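Side-chain contacts in fatty acyl CoA synthetase FADD13 (FATTY-ACYL-CoA SYNTHETASE) (Mycobacterium tuberculosis, PDB 3R44), which is a fatty acyl CoA synthetase by name, with a large AMP-binding enzyme family region followed by a smaller C-terminal one: residues L102-V107 with I129-A134; D58-L63 with V118-A123; L63-A66 with R70-L73. One frame throughout, in Å; residues are numbered along the deposited sequence.

Overall arrangement
Interactions 2 and 3 pack on the parallel sheet formed by strands 94-97, 70-74, 118-121 and 144-147, and interaction 1 joins two helices that lie against it. Interactions 2 and 3 are close neighbours, with centres about 6 Å apart, and share Leu63. Their strands run side by side, and Val118 O and Ala72 N lie 2.9 Å apart, a probable hydrogen bond. Interaction 1 is on the opposite face, its centre about 18 Å from that of interaction 2 and 19 Å from that of interaction 3. It meets interaction 2 where Ile129 CG1 lies 3.6 Å from Tyr121 CG. None of the residues lining the pocket of the bound histidine belongs to these segments.

Interaction 1: residues L102-V107 with I129-A134; sequences LAAPEV and IDAIRA
Ala104, which follows the N-cap residue Ala103 and starts helix 104-114, turns its methyl toward Ala131 of helix 126-134. Its CB meets Ala131 CB at 3.9 Å, a methyl-to-methyl contact at the exposed border. The same CB also lies 4.2 Å from Ile132 CG1. The Ala104 carbonyl O rests against the ethyl branch of Ile132, 3.7 Å from CD1. One turn on from Ala104, Val107 again faces the partner helix. Its backbone N gives a hydrogen bond to Ala103 O at 3.1 Å. Val107 CG1 packs on Ile132 CD1 at 3.5 Å, and the two side chains cross at about a right angle. Ile132 reaches this far because its ethyl branch is extended, with CD1 anti to CA (chi2 173°). Deeper in, Val107 also lies on Ile98, while Ile132 touches Trp145 and Pro139. Val107 and Ile129 both touch Leu74 of strand 70-74, so the two helices lie on the same face of the parallel sheet. No hydrogen bond spans the segments. The two helices are joined here by van der Waals contact alone, with the alanine methyls toward the solvent side and the buried Val107 and Ile132 beneath.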
loop_
_atom_site.group_PDB
_atom_site.type_symbol
_atom_site.label_atom_id
_atom_site.label_comp_id
_atom_site.label_asym_id
_atom_site.label_seq_id
_atom_site.Cartn_x
_atom_site.Cartn_y
_atom_site.Cartn_z
ATOM N N LEU A 102 -13.390 2.871 5.882
ATOM C CA LEU A 102 -13.764 4.268 5.703
ATOM C C LEU A 102 -15.203 4.475 6.093
ATOM O O LEU A 102 -16.031 3.578 5.962
ATOM C CB LEU A 102 -13.567 4.701 4.270
ATOM C CG LEU A 102 -12.135 4.818 3.770
ATOM C CD1 LEU A 102 -12.114 5.030 2.238
ATOM C CD2 LEU A 102 -11.311 5.881 4.462
ATOM N N ALA A 103 -15.478 5.683 6.592
ATOM C CA ALA A 103 -16.812 6.098 6.975
ATOM C C ALA A 103 -17.633 6.430 5.742
ATOM O O ALA A 103 -17.094 6.659 4.658
ATOM C CB ALA A 103 -16.739 7.316 7.897
ATOM N N ALA A 104 -18.937 6.476 5.929
ATOM C CA ALA A 104 -19.877 6.717 4.829
ATOM C C ALA A 104 -19.632 7.975 3.927
ATOM O O ALA A 104 -19.763 7.895 2.706
ATOM C CB ALA A 104 -21.305 6.668 5.361
ATOM N N PRO A 105 -19.257 9.125 4.509
ATOM C CA PRO A 105 -18.975 10.319 3.681
ATOM C C PRO A 105 -17.743 10.160 2.771
ATOM O O PRO A 105 -17.705 10.671 1.664
ATOM C CB PRO A 105 -18.750 11.411 4.748
ATOM C CG PRO A 105 -19.505 10.906 5.937
ATOM C CD PRO A 105 -19.203 9.459 5.944
ATOM N N GLU A 106 -16.733 9.442 3.252
ATOM C CA GLU A 106 -15.528 9.211 2.481
ATOM C C GLU A 106 -15.822 8.228 1.329
ATOM O O GLU A 106 -15.347 8.411 0.182
ATOM C CB GLU A 106 -14.418 8.700 3.423
ATOM C CG GLU A 106 -13.828 9.818 4.310
ATOM C CD GLU A 106 -14.602 10.127 5.624
ATOM O OE1 GLU A 106 -15.680 9.534 5.915
ATOM O OE2 GLU A 106 -14.120 11.005 6.391
ATOM N N VAL A 107 -16.618 7.200 1.631
ATOM C CA VAL A 107 -17.042 6.241 0.596
ATOM C C VAL A 107 -17.906 6.931 -0.449
ATOM O O VAL A 107 -17.673 6.729 -1.647
ATOM C CB VAL A 107 -17.698 4.977 1.156
ATOM C CG1 VAL A 107 -18.209 4.090 0.038
ATOM C CG2 VAL A 107 -16.704 4.184 2.081
ATOM N N ILE A 129 -23.248 1.359 3.096
ATOM C CA ILE A 129 -24.017 1.487 1.871
ATOM C C ILE A 129 -25.418 1.981 2.204
ATOM O O ILE A 129 -25.958 2.860 1.521
ATOM C CB ILE A 129 -24.074 0.151 1.079
ATOM C CG1 ILE A 129 -22.708 -0.216 0.528
ATOM C CG2 ILE A 129 -25.187 0.229 -0.005
ATOM C CD1 ILE A 129 -22.027 0.865 -0.431
ATOM N N ASP A 130 -26.004 1.444 3.272
ATOM C CA ASP A 130 -27.332 1.889 3.704
ATOM C C ASP A 130 -27.348 3.380 4.008
ATOM O O ASP A 130 -28.219 4.109 3.531
ATOM C CB ASP A 130 -27.792 1.109 4.939
ATOM C CG ASP A 130 -28.183 -0.334 4.608
ATOM O OD1 ASP A 130 -28.285 -0.691 3.411
ATOM O OD2 ASP A 130 -28.369 -1.129 5.547
ATOM N N ALA A 131 -26.351 3.828 4.771
ATOM C CA ALA A 131 -26.230 5.240 5.129
ATOM C C ALA A 131 -26.121 6.066 3.832
ATOM O O ALA A 131 -26.772 7.105 3.685
ATOM C CB ALA A 131 -25.003 5.465 6.041
ATOM N N ILE A 132 -25.303 5.601 2.890
ATOM C CA ILE A 132 -25.136 6.306 1.605
ATOM C C ILE A 132 -26.438 6.349 0.760
ATOM O O ILE A 132 -26.817 7.409 0.256
ATOM C CB ILE A 132 -23.970 5.751 0.743
ATOM C CG1 ILE A 132 -22.627 5.929 1.465
ATOM C CG2 ILE A 132 -23.940 6.488 -0.608
ATOM C CD1 ILE A 132 -21.450 5.267 0.778
ATOM N N ARG A 133 -27.121 5.215 0.625
ATOM C CA ARG A 133 -28.352 5.146 -0.184
ATOM C C ARG A 133 -29.522 5.951 0.437
ATOM O O ARG A 133 -30.395 6.417 -0.291
ATOM C CB ARG A 133 -28.773 3.690 -0.436
ATOM C CG ARG A 133 -27.749 2.851 -1.221
ATOM C CD ARG A 133 -28.341 1.516 -1.664
ATOM N NE ARG A 133 -29.308 1.732 -2.750
ATOM C CZ ARG A 133 -30.042 0.787 -3.342
ATOM N NH1 ARG A 133 -29.967 -0.478 -2.948
ATOM N NH2 ARG A 133 -30.875 1.124 -4.331
ATOM N N ALA A 134 -29.501 6.105 1.763
ATOM C CA ALA A 134 -30.425 6.957 2.526
ATOM C C ALA A 134 -30.265 8.493 2.316
ATOM O O ALA A 134 -31.215 9.224 2.543
ATOM C CB ALA A 134 -30.335 6.618 4.019
#

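Interaction 2: residues D58-L63 with V118-A123; sequences DVLTAL and VVIYGA
Leu63, just after helix 46-62, packs on Val118 of strand 118-121. The CB of Leu63 points toward the strand and lies 4.2 Å from Val118 CG2. The next atom, CG, is a branch point set back from the valine, 5.0 Å from Val118 CG2. Beyond it CD1 reaches forward and touches Val118 CG1 at 4.1 Å. This reach comes from a chain in which CG sits beside the backbone N (chi1 -60°) and CD1 runs on anti to CA (chi2 171°). The other methyl, CD2, diverges from the valine. The two side chains meet at about a right angle. Leu63 also touches Asp144 and Ile146 of the neighbouring strand 144-147.

Nearly one helical turn earlier, Leu60 makes the second contact. Its methyl CD2 meets Ile120 CD1 at 4.0 Å, end to end, with the side chains at an oblique angle. Helix 79-91 closes this region: Leu60 touches Ala88 and Leu91, and Ile120 touches Leu84. Val118 and Ile120 lie on one face of the strand, and Val119 between them faces the other way, toward Trp145. Methyl groups make both contacts, and no hydrogen bond crosses. Helix and sheet are thus held here by burial of apolar surface, while the polar backbone of the strand is paired with its neighbouring strands.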
loop_
_atom_site.group_PDB
_atom_site.type_symbol
_atom_site.label_atom_id
_atom_site.label_comp_id
_atom_site.label_asym_id
_atom_site.label_seq_id
_atom_site.Cartn_x
_atom_site.Cartn_y
_atom_site.Cartn_z
ATOM N N ASP A 58 -19.671 -12.041 -16.898
ATOM C CA ASP A 58 -21.039 -12.242 -17.377
ATOM C C ASP A 58 -22.028 -11.430 -16.539
ATOM O O ASP A 58 -22.906 -10.720 -17.095
ATOM C CB ASP A 58 -21.411 -13.741 -17.427
ATOM C CG ASP A 58 -22.755 -14.009 -18.147
ATOM O OD1 ASP A 58 -22.963 -13.423 -19.237
ATOM O OD2 ASP A 58 -23.580 -14.821 -17.656
ATOM N N VAL A 59 -21.864 -11.502 -15.224
ATOM C CA VAL A 59 -22.692 -10.732 -14.281
ATOM C C VAL A 59 -22.506 -9.233 -14.503
ATOM O O VAL A 59 -23.479 -8.486 -14.593
ATOM C CB VAL A 59 -22.413 -11.095 -12.810
ATOM C CG1 VAL A 59 -23.107 -10.090 -11.836
ATOM C CG2 VAL A 59 -22.789 -12.545 -12.520
ATOM N N LEU A 60 -21.269 -8.766 -14.619
ATOM C CA LEU A 60 -21.091 -7.354 -14.907
ATOM C C LEU A 60 -21.661 -6.870 -16.226
ATOM O O LEU A 60 -22.297 -5.779 -16.282
ATOM C CB LEU A 60 -19.612 -6.970 -14.799
ATOM C CG LEU A 60 -18.896 -7.134 -13.461
ATOM C CD1 LEU A 60 -17.383 -6.947 -13.734
ATOM C CD2 LEU A 60 -19.360 -6.152 -12.363
ATOM N N THR A 61 -21.518 -7.686 -17.275
ATOM C CA THR A 61 -22.096 -7.402 -18.570
ATOM C C THR A 61 -23.607 -7.227 -18.402
ATOM O O THR A 61 -24.237 -6.294 -18.960
ATOM C CB THR A 61 -21.806 -8.507 -19.578
ATOM O OG1 THR A 61 -20.416 -8.463 -19.905
ATOM C CG2 THR A 61 -22.601 -8.276 -20.849
ATOM N N ALA A 62 -24.190 -8.122 -17.616
ATOM C CA ALA A 62 -25.647 -8.106 -17.424
ATOM C C ALA A 62 -26.141 -6.782 -16.803
ATOM O O ALA A 62 -27.261 -6.328 -17.056
ATOM C CB ALA A 62 -26.104 -9.306 -16.556
ATOM N N LEU A 63 -25.273 -6.165 -16.012
ATOM C CA LEU A 63 -25.533 -4.912 -15.319
ATOM C C LEU A 63 -25.189 -3.673 -16.130
ATOM O O LEU A 63 -25.461 -2.554 -15.699
ATOM C CB LEU A 63 -24.818 -4.912 -13.968
ATOM C CG LEU A 63 -25.204 -6.015 -12.991
ATOM C CD1 LEU A 63 -24.266 -6.055 -11.749
ATOM C CD2 LEU A 63 -26.662 -5.856 -12.556
ATOM N N VAL A 118 -21.592 0.730 -10.773
ATOM C CA VAL A 118 -22.068 -0.422 -10.042
ATOM C C VAL A 118 -21.269 -0.478 -8.779
ATOM O O VAL A 118 -20.067 -0.229 -8.818
ATOM C CB VAL A 118 -21.855 -1.715 -10.882
ATOM C CG1 VAL A 118 -22.047 -2.988 -10.050
ATOM C CG2 VAL A 118 -22.822 -1.701 -12.118
ATOM N N VAL A 119 -21.926 -0.778 -7.677
ATOM C CA VAL A 119 -21.252 -0.941 -6.395
ATOM C C VAL A 119 -21.526 -2.341 -5.884
ATOM O O VAL A 119 -22.688 -2.725 -5.727
ATOM C CB VAL A 119 -21.715 0.111 -5.384
ATOM C CG1 VAL A 119 -21.070 -0.144 -4.009
ATOM C CG2 VAL A 119 -21.358 1.540 -5.976
ATOM N N ILE A 120 -20.462 -3.108 -5.690
ATOM C CA ILE A 120 -20.583 -4.469 -5.158
ATOM C C ILE A 120 -20.061 -4.461 -3.718
ATOM O O ILE A 120 -18.889 -4.112 -3.499
ATOM C CB ILE A 120 -19.863 -5.490 -6.027
ATOM C CG1 ILE A 120 -20.417 -5.462 -7.465
ATOM C CG2 ILE A 120 -20.072 -6.901 -5.412
ATOM C CD1 ILE A 120 -19.690 -6.297 -8.375
ATOM N N TYR A 121 -20.915 -4.806 -2.750
ATOM C CA TYR A 121 -20.542 -4.703 -1.357
ATOM C C TYR A 121 -20.781 -5.927 -0.525
ATOM O O TYR A 121 -21.750 -6.703 -0.706
ATOM C CB TYR A 121 -21.208 -3.502 -0.708
ATOM C CG TYR A 121 -22.708 -3.597 -0.591
ATOM C CD1 TYR A 121 -23.318 -4.045 0.588
ATOM C CD2 TYR A 121 -23.513 -3.253 -1.652
ATOM C CE1 TYR A 121 -24.698 -4.116 0.685
ATOM C CE2 TYR A 121 -24.877 -3.342 -1.571
ATOM C CZ TYR A 121 -25.465 -3.757 -0.416
ATOM O OH TYR A 121 -26.852 -3.794 -0.399
ATOM N N GLY A 122 -19.890 -6.069 0.442
ATOM C CA GLY A 122 -19.922 -7.174 1.346
ATOM C C GLY A 122 -20.854 -6.879 2.472
ATOM O O GLY A 122 -21.213 -5.719 2.730
ATOM N N ALA A 123 -21.247 -7.939 3.169
ATOM C CA ALA A 123 -22.149 -7.813 4.284
ATOM C C ALA A 123 -21.622 -6.890 5.411
ATOM O O ALA A 123 -22.388 -6.049 5.925
ATOM C CB ALA A 123 -22.575 -9.253 4.817
#

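Interaction 3: residues L63-A66 with R70-L73; sequences LGIA and RVAL
Ile65 packs on Val71 in the tight part of this contact. One valine methyl, CG2, receives most of the isoleucine. It lies 3.6 Å from Ile65 CD1, 3.7 Å from Ile65 CG1 and 4.1 Å from Ile65 CG2. The ethyl branch of Ile65 is folded, with CD1 turned off the extended line (chi2 -59°), and this lays CG1 and CD1 together over the methyl. The two side chains cross at a slant. Ile65 CD1 also comes within 4.0 Å of Arg70 O, a plain van der Waals approach. Leu60 of helix 46-62 touches both Ile65 and Val71 and helps to bury them.

The other side is looser. Gly64 and Ala66 are exposed and do not touch the strand segment. Gly64 ends the helix in a Schellman motif, and its positive phi of 100° suits glycine. Ala66 N is hydrogen-bonded to Asp69 OD2 within the same short connection. Arg70 points away from the loop. Its guanidinium is hydrogen-bonded through NE to Ser114 O and through NH1 to Gly68 O. The Schellman turn and Ile65 thus belong to a short helix-to-strand connection, by which helix 46-62 passes into strand 70-74 of the parallel sheet. The link between the segments is apolar and centred on one methyl group, while the nearby polar groups take their partners outside it.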
loop_
_atom_site.group_PDB
_atom_site.type_symbol
_atom_site.label_atom_id
_atom_site.label_comp_id
_atom_site.label_asym_id
_atom_site.label_seq_id
_atom_site.Cartn_x
_atom_site.Cartn_y
_atom_site.Cartn_z
ATOM N N LEU A 63 -25.273 -6.165 -16.012
ATOM C CA LEU A 63 -25.533 -4.912 -15.319
ATOM C C LEU A 63 -25.189 -3.673 -16.130
ATOM O O LEU A 63 -25.461 -2.554 -15.699
ATOM C CB LEU A 63 -24.818 -4.912 -13.968
ATOM C CG LEU A 63 -25.204 -6.015 -12.991
ATOM C CD1 LEU A 63 -24.266 -6.055 -11.749
ATOM C CD2 LEU A 63 -26.662 -5.856 -12.556
ATOM N N GLY A 64 -24.697 -3.836 -17.343
ATOM C CA GLY A 64 -24.512 -2.674 -18.196
ATOM C C GLY A 64 -23.075 -2.215 -18.202
ATOM O O GLY A 64 -22.741 -1.229 -18.865
ATOM N N ILE A 65 -22.210 -2.950 -17.508
ATOM C CA ILE A 65 -20.787 -2.582 -17.491
ATOM C C ILE A 65 -20.140 -2.849 -18.856
ATOM O O ILE A 65 -20.282 -3.923 -19.445
ATOM C CB ILE A 65 -19.993 -3.289 -16.352
ATOM C CG1 ILE A 65 -20.386 -2.768 -14.978
ATOM C CG2 ILE A 65 -18.441 -3.199 -16.594
ATOM C CD1 ILE A 65 -20.185 -1.263 -14.726
ATOM N N ALA A 66 -19.487 -1.830 -19.384
ATOM C CA ALA A 66 -18.808 -1.911 -20.657
ATOM C C ALA A 66 -17.427 -1.353 -20.461
ATOM O O ALA A 66 -17.059 -0.909 -19.360
ATOM C CB ALA A 66 -19.576 -1.110 -21.741
ATOM N N ARG A 70 -16.803 2.110 -14.381
ATOM C CA ARG A 70 -16.216 1.806 -13.073
ATOM C C ARG A 70 -17.141 0.966 -12.240
ATOM O O ARG A 70 -18.349 1.246 -12.159
ATOM C CB ARG A 70 -15.831 3.081 -12.296
ATOM C CG ARG A 70 -14.468 3.712 -12.658
ATOM C CD ARG A 70 -14.472 4.410 -14.006
ATOM N NE ARG A 70 -15.366 5.583 -14.015
ATOM C CZ ARG A 70 -15.937 6.144 -15.081
ATOM N NH1 ARG A 70 -15.885 5.606 -16.302
ATOM N NH2 ARG A 70 -16.660 7.236 -14.898
ATOM N N VAL A 71 -16.566 -0.085 -11.650
ATOM C CA VAL A 71 -17.268 -1.018 -10.734
ATOM C C VAL A 71 -16.546 -0.878 -9.393
ATOM O O VAL A 71 -15.344 -1.250 -9.271
ATOM C CB VAL A 71 -17.103 -2.506 -11.178
ATOM C CG1 VAL A 71 -17.942 -3.403 -10.221
ATOM C CG2 VAL A 71 -17.522 -2.642 -12.676
ATOM N N ALA A 72 -17.228 -0.326 -8.407
ATOM C CA ALA A 72 -16.631 -0.203 -7.073
ATOM C C ALA A 72 -16.766 -1.531 -6.332
ATOM O O ALA A 72 -17.796 -2.209 -6.406
ATOM C CB ALA A 72 -17.298 0.947 -6.261
ATOM N N LEU A 73 -15.739 -1.847 -5.555
ATOM C CA LEU A 73 -15.660 -3.096 -4.786
ATOM C C LEU A 73 -15.445 -2.745 -3.341
ATOM O O LEU A 73 -14.393 -2.204 -2.982
ATOM C CB LEU A 73 -14.545 -4.010 -5.308
ATOM C CG LEU A 73 -14.628 -4.432 -6.780
ATOM C CD1 LEU A 73 -13.324 -5.190 -7.161
ATOM C CD2 LEU A 73 -15.869 -5.242 -7.043
#